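Local coordinates for stringent starvation protein B (Caulobacter vibrioides, PDB 2QAS), which probably acts as an adaptor that binds ssrA-tagged proteins and delivers them to the ClpX unfoldase for degradation, at residues 33-36 with 40-43; 51-56 with 63-68; 91-96 with 100-105; 112-115 with 120-123. All coordinates share one frame; numbering follows the deposited sequence.

Contact 1. Residues 33-36 with 40-43; sequences KKAA and GLPE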
# COMPACT_ATOMS: atom_id res chain seq x y z
N LYS A 33 -3.59 2.41 13.85
CA LYS A 33 -2.69 3.26 14.62
C LYS A 33 -3.42 4.52 15.05
O LYS A 33 -3.13 5.09 16.09
CB LYS A 33 -1.42 3.62 13.83
CG LYS A 33 -0.43 2.46 13.76
CD LYS A 33 0.91 2.86 13.18
CE LYS A 33 1.90 1.69 13.28
NZ LYS A 33 3.28 2.02 12.77
N LYS A 34 -4.37 4.96 14.24
CA LYS A 34 -5.15 6.13 14.59
C LYS A 34 -6.14 5.72 15.68
O LYS A 34 -6.48 6.51 16.56
CB LYS A 34 -5.91 6.67 13.38
CG LYS A 34 -5.01 7.17 12.26
CD LYS A 34 -5.82 7.85 11.17
CE LYS A 34 -4.92 8.37 10.05
NZ LYS A 34 -5.69 9.19 9.05
N ALA A 35 -6.59 4.47 15.63
CA ALA A 35 -7.54 3.95 16.61
C ALA A 35 -6.85 3.68 17.94
O ALA A 35 -7.48 3.68 18.99
CB ALA A 35 -8.19 2.66 16.09
N ALA A 36 -5.54 3.43 17.88
CA ALA A 36 -4.78 3.15 19.09
C ALA A 36 -4.33 4.44 19.74
O ALA A 36 -3.84 4.44 20.87
CB ALA A 36 -3.57 2.29 18.75
N GLY A 40 -8.90 7.35 20.86
CA GLY A 40 -9.51 6.47 19.89
C GLY A 40 -9.77 7.09 18.53
O GLY A 40 -9.19 8.11 18.17
N LEU A 41 -10.65 6.46 17.77
CA LEU A 41 -11.02 6.92 16.44
C LEU A 41 -11.88 8.17 16.51
O LEU A 41 -12.56 8.40 17.50
CB LEU A 41 -11.82 5.84 15.70
CG LEU A 41 -11.15 4.53 15.31
CD1 LEU A 41 -12.22 3.48 15.08
CD2 LEU A 41 -10.30 4.73 14.07
N PRO A 42 -11.85 9.00 15.45
CA PRO A 42 -12.67 10.21 15.45
C PRO A 42 -14.09 9.77 15.07
O PRO A 42 -14.33 9.34 13.94
CB PRO A 42 -12.02 11.06 14.36
CG PRO A 42 -11.53 10.03 13.39
CD PRO A 42 -10.94 8.97 14.30
N GLU A 43 -15.01 9.85 16.02
CA GLU A 43 -16.39 9.43 15.75
C GLU A 43 -16.96 10.14 14.53
O GLU A 43 -16.57 11.27 14.21
CB GLU A 43 -17.28 9.69 16.97
CG GLU A 43 -17.03 11.02 17.68
CD GLU A 43 -15.82 10.98 18.60
OE1 GLU A 43 -15.73 10.01 19.40
OE2 GLU A 43 -14.97 11.90 18.54
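A35 and L41 make the firm part of this contact, where the chain turns back past the end of helix 16-35. The methyl CB of A35 meets the branched end of L41, with CD2 of L41 3.6 Å from CB of A35. The leucine keeps CG beside its own backbone N (chi1 -67°), which swings the branch back toward the helix; CG and CD2 of L41 both meet the A35 methyl. A35 is buried, and its methyl also rests on L83 of strand 81-85. Beside this apolar spot the backbones meet through a CA-H...O contact: CA of G40 lies 3.6 Å from O of A35, nearly straight at the hydrogen (168°). The same A35 oxygen takes a weak hydrogen bond from Y80 OH. G40 adopts a positive phi of 75°, a conformation that favours glycine.

The K34 side is looser. Its extended side chain runs off from residues 40-43 and carries NZ to O of M14 of the second subunit. L41 packs on M14 and P42 on L13 of that subunit. With no classical hydrogen bond joining 33-36 to 40-43, the direct contact consists mainly of an apolar touch and a CA-H...O contact, while the ammonium of K34 is spent on the dimer partner.

Contact 2. Residues 51-56 with 63-68; sequences FKTKAA and DLLSKY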
# COMPACT_ATOMS: atom_id res chain seq x y z
N PHE A 51 -10.80 -11.77 9.74
CA PHE A 51 -9.55 -12.52 9.55
C PHE A 51 -9.70 -14.03 9.61
O PHE A 51 -10.69 -14.57 10.14
CB PHE A 51 -8.53 -12.11 10.60
CG PHE A 51 -8.93 -12.45 12.01
CD1 PHE A 51 -9.86 -11.66 12.69
CD2 PHE A 51 -8.39 -13.56 12.65
CE1 PHE A 51 -10.24 -11.98 13.99
CE2 PHE A 51 -8.76 -13.89 13.95
CZ PHE A 51 -9.68 -13.10 14.62
N LYS A 52 -8.69 -14.71 9.09
CA LYS A 52 -8.65 -16.17 9.07
C LYS A 52 -8.12 -16.63 10.42
O LYS A 52 -6.97 -16.37 10.76
CB LYS A 52 -7.72 -16.64 7.94
CG LYS A 52 -8.03 -18.04 7.42
CD LYS A 52 -9.31 -18.05 6.58
CE LYS A 52 -9.76 -19.47 6.25
NZ LYS A 52 -8.65 -20.29 5.67
N THR A 53 -8.97 -17.33 11.16
CA THR A 53 -8.64 -17.84 12.49
C THR A 53 -7.46 -18.82 12.52
O THR A 53 -6.70 -18.85 13.49
CB THR A 53 -9.85 -18.55 13.10
OG1 THR A 53 -10.94 -17.63 13.20
CG2 THR A 53 -9.53 -19.09 14.48
N LYS A 54 -7.33 -19.62 11.47
CA LYS A 54 -6.26 -20.61 11.41
C LYS A 54 -4.96 -20.10 10.80
O LYS A 54 -3.92 -20.77 10.87
CB LYS A 54 -6.73 -21.86 10.65
CG LYS A 54 -7.64 -22.76 11.47
CD LYS A 54 -8.07 -23.99 10.68
CE LYS A 54 -8.75 -25.02 11.57
NZ LYS A 54 -9.96 -24.47 12.24
N ALA A 55 -5.00 -18.91 10.21
CA ALA A 55 -3.80 -18.32 9.63
C ALA A 55 -2.70 -18.39 10.70
O ALA A 55 -2.97 -18.25 11.89
CB ALA A 55 -4.07 -16.87 9.26
N ALA A 56 -1.47 -18.65 10.28
CA ALA A 56 -0.37 -18.73 11.23
C ALA A 56 -0.26 -17.37 11.91
O ALA A 56 -0.73 -16.37 11.38
CB ALA A 56 0.94 -19.07 10.52
N ASP A 63 -10.70 -21.85 23.43
CA ASP A 63 -12.15 -22.00 23.37
C ASP A 63 -12.74 -21.12 22.27
O ASP A 63 -13.50 -21.59 21.43
CB ASP A 63 -12.78 -21.62 24.71
CG ASP A 63 -12.41 -20.22 25.17
OD1 ASP A 63 -11.23 -20.01 25.54
OD2 ASP A 63 -13.29 -19.32 25.14
N LEU A 64 -12.39 -19.84 22.30
CA LEU A 64 -12.87 -18.87 21.33
C LEU A 64 -12.51 -19.25 19.89
O LEU A 64 -13.38 -19.29 19.02
CB LEU A 64 -12.31 -17.49 21.66
CG LEU A 64 -12.63 -16.35 20.70
CD1 LEU A 64 -14.13 -16.20 20.56
CD2 LEU A 64 -11.99 -15.07 21.21
N LEU A 65 -11.24 -19.52 19.65
CA LEU A 65 -10.76 -19.89 18.32
C LEU A 65 -11.51 -21.10 17.75
O LEU A 65 -11.78 -21.15 16.55
CB LEU A 65 -9.26 -20.20 18.36
CG LEU A 65 -8.31 -19.07 18.73
CD1 LEU A 65 -6.87 -19.57 18.68
CD2 LEU A 65 -8.50 -17.90 17.79
N SER A 66 -11.84 -22.05 18.62
CA SER A 66 -12.55 -23.26 18.21
C SER A 66 -13.97 -22.96 17.74
O SER A 66 -14.54 -23.68 16.91
CB SER A 66 -12.62 -24.24 19.38
OG SER A 66 -11.32 -24.52 19.88
N LYS A 67 -14.55 -21.89 18.27
CA LYS A 67 -15.90 -21.48 17.91
C LYS A 67 -15.93 -20.93 16.48
O LYS A 67 -16.93 -21.05 15.77
CB LYS A 67 -16.37 -20.42 18.90
CG LYS A 67 -17.82 -19.99 18.76
CD LYS A 67 -18.18 -19.05 19.91
CE LYS A 67 -19.67 -18.85 20.03
NZ LYS A 67 -19.99 -18.15 21.31
N TYR A 68 -14.82 -20.32 16.06
CA TYR A 68 -14.70 -19.74 14.72
C TYR A 68 -13.63 -20.46 13.91
O TYR A 68 -12.49 -20.01 13.83
CB TYR A 68 -14.39 -18.25 14.85
CG TYR A 68 -15.51 -17.50 15.52
CD1 TYR A 68 -16.70 -17.21 14.84
CD2 TYR A 68 -15.43 -17.14 16.87
CE1 TYR A 68 -17.77 -16.59 15.48
CE2 TYR A 68 -16.50 -16.53 17.52
CZ TYR A 68 -17.66 -16.26 16.82
OH TYR A 68 -18.73 -15.66 17.45
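T53 reaches residues 63-68 with both branches of its side chain, one polar and one apolar. Its chi1 of -59° sets OG1 beside the backbone N and CG2 opposite that N. OG1 donates a hydrogen bond of 2.9 Å to the backbone O of Y68; the hydroxyl approaches at a C=O...donor angle of 144° and stands 28° out of the carbonyl plane. CG2 lies beside that same oxygen and also touches L65, 3.7 Å from CD2 of that leucine, with CB of L65 slightly farther off at 4.0 Å from CG2 of T53. L65 has its CG beside its backbone N; CD1 continues the chain and CD2 is the branch turned to the threonine methyl.

The contact joins the exit of strand 47-52 to the end of helix 62-67. K52 to A55 form a type I turn, closed by A55 N on K52 O, with T53 at its second position. Y68 is the first residue to leave helical phi/psi, and it is its carbonyl that T53 grips; T53 also bonds through its backbone to D70, just before strand 71-76.

CB of Y68 approaches OG1 of T53 at 3.9 Å, but the phenol ring heads off from the threonine. CG of K67 lies over one face of that ring toward its rim, 3.9 Å above the plane, and CD1 of L64 sits at its edge. Y68 also packs against an apolar side chain of the bound peptide.

Contact 3. Residues 91-96 with 100-105; sequences SVTLKF and PKRLSV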
# COMPACT_ATOMS: atom_id res chain seq x y z
N SER A 91 -2.70 -6.57 18.46
CA SER A 91 -3.37 -7.32 19.51
C SER A 91 -4.37 -6.36 20.18
O SER A 91 -4.14 -5.15 20.19
CB SER A 91 -2.37 -7.94 20.50
OG SER A 91 -1.56 -6.97 21.12
N VAL A 92 -5.47 -6.92 20.68
CA VAL A 92 -6.55 -6.13 21.30
C VAL A 92 -7.31 -6.96 22.32
O VAL A 92 -7.36 -8.19 22.22
CB VAL A 92 -7.66 -5.74 20.26
CG1 VAL A 92 -8.46 -4.57 20.77
CG2 VAL A 92 -7.06 -5.44 18.93
N THR A 93 -7.94 -6.29 23.27
CA THR A 93 -8.75 -6.97 24.26
C THR A 93 -10.20 -6.66 23.91
O THR A 93 -10.56 -5.49 23.75
CB THR A 93 -8.49 -6.47 25.67
OG1 THR A 93 -7.14 -6.77 26.04
CG2 THR A 93 -9.45 -7.13 26.66
N LEU A 94 -11.02 -7.69 23.78
CA LEU A 94 -12.43 -7.54 23.46
C LEU A 94 -13.23 -8.39 24.46
O LEU A 94 -12.66 -9.17 25.24
CB LEU A 94 -12.69 -8.03 22.04
CG LEU A 94 -11.91 -7.41 20.88
CD1 LEU A 94 -12.26 -8.15 19.59
CD2 LEU A 94 -12.24 -5.92 20.75
N LYS A 95 -14.56 -8.27 24.44
CA LYS A 95 -15.41 -9.03 25.35
C LYS A 95 -16.30 -10.00 24.61
O LYS A 95 -16.90 -9.66 23.60
CB LYS A 95 -16.29 -8.10 26.16
CG LYS A 95 -15.62 -7.55 27.37
CD LYS A 95 -16.56 -6.66 28.15
CE LYS A 95 -15.85 -6.13 29.38
NZ LYS A 95 -16.54 -4.93 29.87
N PHE A 96 -16.40 -11.21 25.13
CA PHE A 96 -17.24 -12.24 24.54
C PHE A 96 -18.12 -12.75 25.67
O PHE A 96 -17.62 -13.36 26.63
CB PHE A 96 -16.39 -13.36 23.95
CG PHE A 96 -15.41 -12.87 22.92
CD1 PHE A 96 -14.20 -12.31 23.31
CD2 PHE A 96 -15.70 -12.94 21.56
CE1 PHE A 96 -13.30 -11.82 22.36
CE2 PHE A 96 -14.81 -12.46 20.60
CZ PHE A 96 -13.61 -11.89 21.00
N PRO A 100 -13.75 -10.54 29.13
CA PRO A 100 -12.65 -9.94 28.37
C PRO A 100 -11.59 -10.97 27.93
O PRO A 100 -11.16 -11.81 28.73
CB PRO A 100 -12.10 -8.88 29.32
CG PRO A 100 -12.38 -9.45 30.68
CD PRO A 100 -13.76 -10.06 30.53
N LYS A 101 -11.18 -10.90 26.66
CA LYS A 101 -10.18 -11.80 26.10
C LYS A 101 -9.22 -11.09 25.14
O LYS A 101 -9.59 -10.11 24.49
CB LYS A 101 -10.87 -12.95 25.35
CG LYS A 101 -11.78 -13.79 26.22
CD LYS A 101 -12.57 -14.80 25.40
CE LYS A 101 -13.53 -15.60 26.28
NZ LYS A 101 -12.82 -16.33 27.39
N ARG A 102 -7.99 -11.59 25.06
CA ARG A 102 -6.96 -11.02 24.20
C ARG A 102 -6.80 -11.74 22.87
O ARG A 102 -6.97 -12.95 22.77
CB ARG A 102 -5.61 -11.04 24.92
CG ARG A 102 -5.23 -9.72 25.56
CD ARG A 102 -4.17 -8.99 24.74
NE ARG A 102 -4.48 -7.57 24.67
CZ ARG A 102 -3.69 -6.64 24.15
NH1 ARG A 102 -2.51 -6.97 23.65
NH2 ARG A 102 -4.11 -5.39 24.10
N LEU A 103 -6.46 -10.97 21.84
CA LEU A 103 -6.28 -11.51 20.50
C LEU A 103 -5.10 -10.86 19.81
O LEU A 103 -4.84 -9.67 19.99
CB LEU A 103 -7.50 -11.24 19.63
CG LEU A 103 -8.77 -12.04 19.84
CD1 LEU A 103 -9.82 -11.51 18.88
CD2 LEU A 103 -8.51 -13.52 19.59
N SER A 104 -4.41 -11.65 19.01
CA SER A 104 -3.29 -11.18 18.22
C SER A 104 -3.58 -11.59 16.80
O SER A 104 -3.82 -12.77 16.53
CB SER A 104 -1.98 -11.80 18.69
OG SER A 104 -1.44 -11.00 19.72
N VAL A 105 -3.58 -10.62 15.89
CA VAL A 105 -3.87 -10.92 14.50
C VAL A 105 -2.84 -10.31 13.56
O VAL A 105 -2.55 -9.11 13.64
CB VAL A 105 -5.27 -10.39 14.12
CG1 VAL A 105 -5.58 -10.71 12.66
CG2 VAL A 105 -6.31 -10.99 15.05
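Strands 91-96 and 100-105 pair antiparallel as a beta hairpin, with short-segment axes 4.4 Å apart at closest and an angle of 141° between their N-to-C directions, a marked twist; V92 with L103 and L94 with K101 are the hydrogen-bonded pairs. In the second of these, K101 N to L94 O measures 2.7 Å and L94 N to K101 O 2.9 Å.

On the face of S91, T93, K95, P100, R102 and S104, the arginine folds back over the partner strand. Bends at chi2 and chi3 bring NE of R102 to 3.1 Å from OG1 of T93, a hydrogen bond almost straight (173°) and in the guanidinium plane. One face of that guanidinium lies over the backbone of S91 and V92. CG2 of T93 runs alongside the P100 ring.

The other face carries V92, L94, L103 and the aliphatic stem of K101, with the F96 ring reaching in beside them. CD1 of L94 packs at 4.2 Å on CD1 of L103, which also touches CZ of F96. The F96 ring, at CD1, meets CD of K101 obliquely at 3.6 Å. L94 and L103 face strand 71-76, and the backbone of K95 hydrogen-bonds the bound peptide. The hairpin thus divides its chemistry: L94 and L103 pack inward, with F96 beside them near the peptide, while the R102 bond to T93 joins the strands on the more polar face.

Contact 4. Residues 112-115 with 120-123; sequences RFYD and FALQ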
# COMPACT_ATOMS: atom_id res chain seq x y z
N ARG A 112 -10.80 -8.88 5.20
CA ARG A 112 -11.77 -7.83 4.92
C ARG A 112 -11.65 -6.67 5.89
O ARG A 112 -11.32 -6.86 7.06
CB ARG A 112 -13.19 -8.39 4.94
CG ARG A 112 -14.20 -7.50 4.24
CD ARG A 112 -15.55 -7.54 4.92
NE ARG A 112 -16.50 -6.63 4.28
CZ ARG A 112 -17.62 -6.19 4.84
NH1 ARG A 112 -17.94 -6.58 6.07
NH2 ARG A 112 -18.42 -5.36 4.18
N PHE A 113 -11.92 -5.46 5.40
CA PHE A 113 -11.87 -4.25 6.20
C PHE A 113 -13.06 -3.39 5.83
O PHE A 113 -13.34 -3.21 4.64
CB PHE A 113 -10.59 -3.46 5.90
CG PHE A 113 -10.43 -2.25 6.77
CD1 PHE A 113 -10.04 -2.38 8.10
CD2 PHE A 113 -10.69 -0.98 6.26
CE1 PHE A 113 -9.92 -1.25 8.92
CE2 PHE A 113 -10.57 0.16 7.06
CZ PHE A 113 -10.18 0.02 8.40
N TYR A 114 -13.76 -2.85 6.82
CA TYR A 114 -14.94 -2.04 6.54
C TYR A 114 -15.23 -1.00 7.63
O TYR A 114 -15.24 -1.32 8.81
CB TYR A 114 -16.17 -2.96 6.36
CG TYR A 114 -17.42 -2.24 5.91
CD1 TYR A 114 -17.44 -1.52 4.72
CD2 TYR A 114 -18.58 -2.24 6.69
CE1 TYR A 114 -18.58 -0.82 4.31
CE2 TYR A 114 -19.74 -1.53 6.29
CZ TYR A 114 -19.72 -0.82 5.10
OH TYR A 114 -20.83 -0.12 4.67
N ASP A 115 -15.46 0.24 7.21
CA ASP A 115 -15.80 1.32 8.13
C ASP A 115 -17.17 1.83 7.67
O ASP A 115 -17.25 2.66 6.78
CB ASP A 115 -14.80 2.47 8.06
CG ASP A 115 -15.14 3.60 9.03
OD1 ASP A 115 -16.31 3.70 9.47
OD2 ASP A 115 -14.24 4.41 9.34
N PHE A 120 -16.35 2.73 3.53
CA PHE A 120 -15.09 2.38 2.90
C PHE A 120 -14.80 0.91 3.20
O PHE A 120 -14.81 0.50 4.36
CB PHE A 120 -13.95 3.26 3.43
CG PHE A 120 -12.61 2.87 2.90
CD1 PHE A 120 -11.78 2.03 3.64
CD2 PHE A 120 -12.19 3.28 1.63
CE1 PHE A 120 -10.56 1.59 3.12
CE2 PHE A 120 -10.97 2.86 1.10
CZ PHE A 120 -10.16 2.01 1.85
N ALA A 121 -14.52 0.12 2.17
CA ALA A 121 -14.25 -1.30 2.37
C ALA A 121 -13.05 -1.80 1.58
O ALA A 121 -12.68 -1.22 0.57
CB ALA A 121 -15.49 -2.11 1.99
N LEU A 122 -12.44 -2.89 2.05
CA LEU A 122 -11.29 -3.50 1.39
C LEU A 122 -11.42 -5.02 1.51
O LEU A 122 -11.93 -5.51 2.51
CB LEU A 122 -9.97 -3.07 2.06
CG LEU A 122 -9.53 -1.61 1.95
CD1 LEU A 122 -8.26 -1.42 2.77
CD2 LEU A 122 -9.27 -1.25 0.49
N GLN A 123 -10.97 -5.75 0.50
CA GLN A 123 -11.02 -7.21 0.52
C GLN A 123 -9.65 -7.75 0.13
O GLN A 123 -9.11 -7.37 -0.91
CB GLN A 123 -12.10 -7.71 -0.46
CG GLN A 123 -13.51 -7.16 -0.18
CD GLN A 123 -14.55 -7.59 -1.22
OE1 GLN A 123 -14.78 -8.78 -1.45
NE2 GLN A 123 -15.19 -6.61 -1.86
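Backbone hydrogen bonds join F113 with L122 and D115 with F120, the hydrogen-bonded pairs of this antiparallel beta hairpin; the axes of the two short strands run at 178°. L122 N bonds F113 O at 2.8 Å, and F113 N bonds L122 O at 2.9 Å. Toward the turn, D115 N reaches F120 O at 2.9 Å along a fairly straight path (164°), but the return bond from F120 N to D115 O is weak.

Apolar contacts divide between the two faces. On one, the F113 and F120 rings meet edge to edge, CD2 of F113 4.1 Å from CE1 of F120, the side chains crossing at a slant. CB of F113 also rests on CB of L122, at 3.9 Å. On the other face, Y114 swings CG opposite its backbone N (chi1 -173°), which brings the ring edge to A121: CD1 of Y114 is 3.4 Å from CB of A121. The guanidinium of R112 lies over one face of the Y114 ring, NH2 of R112 3.7 Å above the ring plane and toward its rim.

At D115, OD1 takes S117 N within the turn, while OD2 reaches outside the hairpin to ND1 of H45 and to OH of Y16 of the second subunit, whose ring stacks on F120. Strand 110-115 is flanked by strand 47-52, with strand 120-123 at the sheet's outer edge within the chain; F113 and L122 pack against V28, A31 and V27 of helix 16-35.

In the fold
Contacts 1 and 2 lie on opposite sides of the chain's centre, their own centres 25 Å apart. Contacts 2 and 3 are 12 Å apart between centres and touch: CD2 of L64 packs 3.6 Å from CZ of F96, and F51 meets V105. Both also reach the bound peptide, contact 2 through Y68 and contact 3 through L94, K95 and F96, which places them at the peptide site. Contacts 1 and 4, 16 Å apart between centres, both meet M14 of the second subunit and so belong to the dimer side. Contacts 2 and 4 share a sheet through neighbouring strands 47-52 and 110-115, their nearest atoms about 5 Å apart.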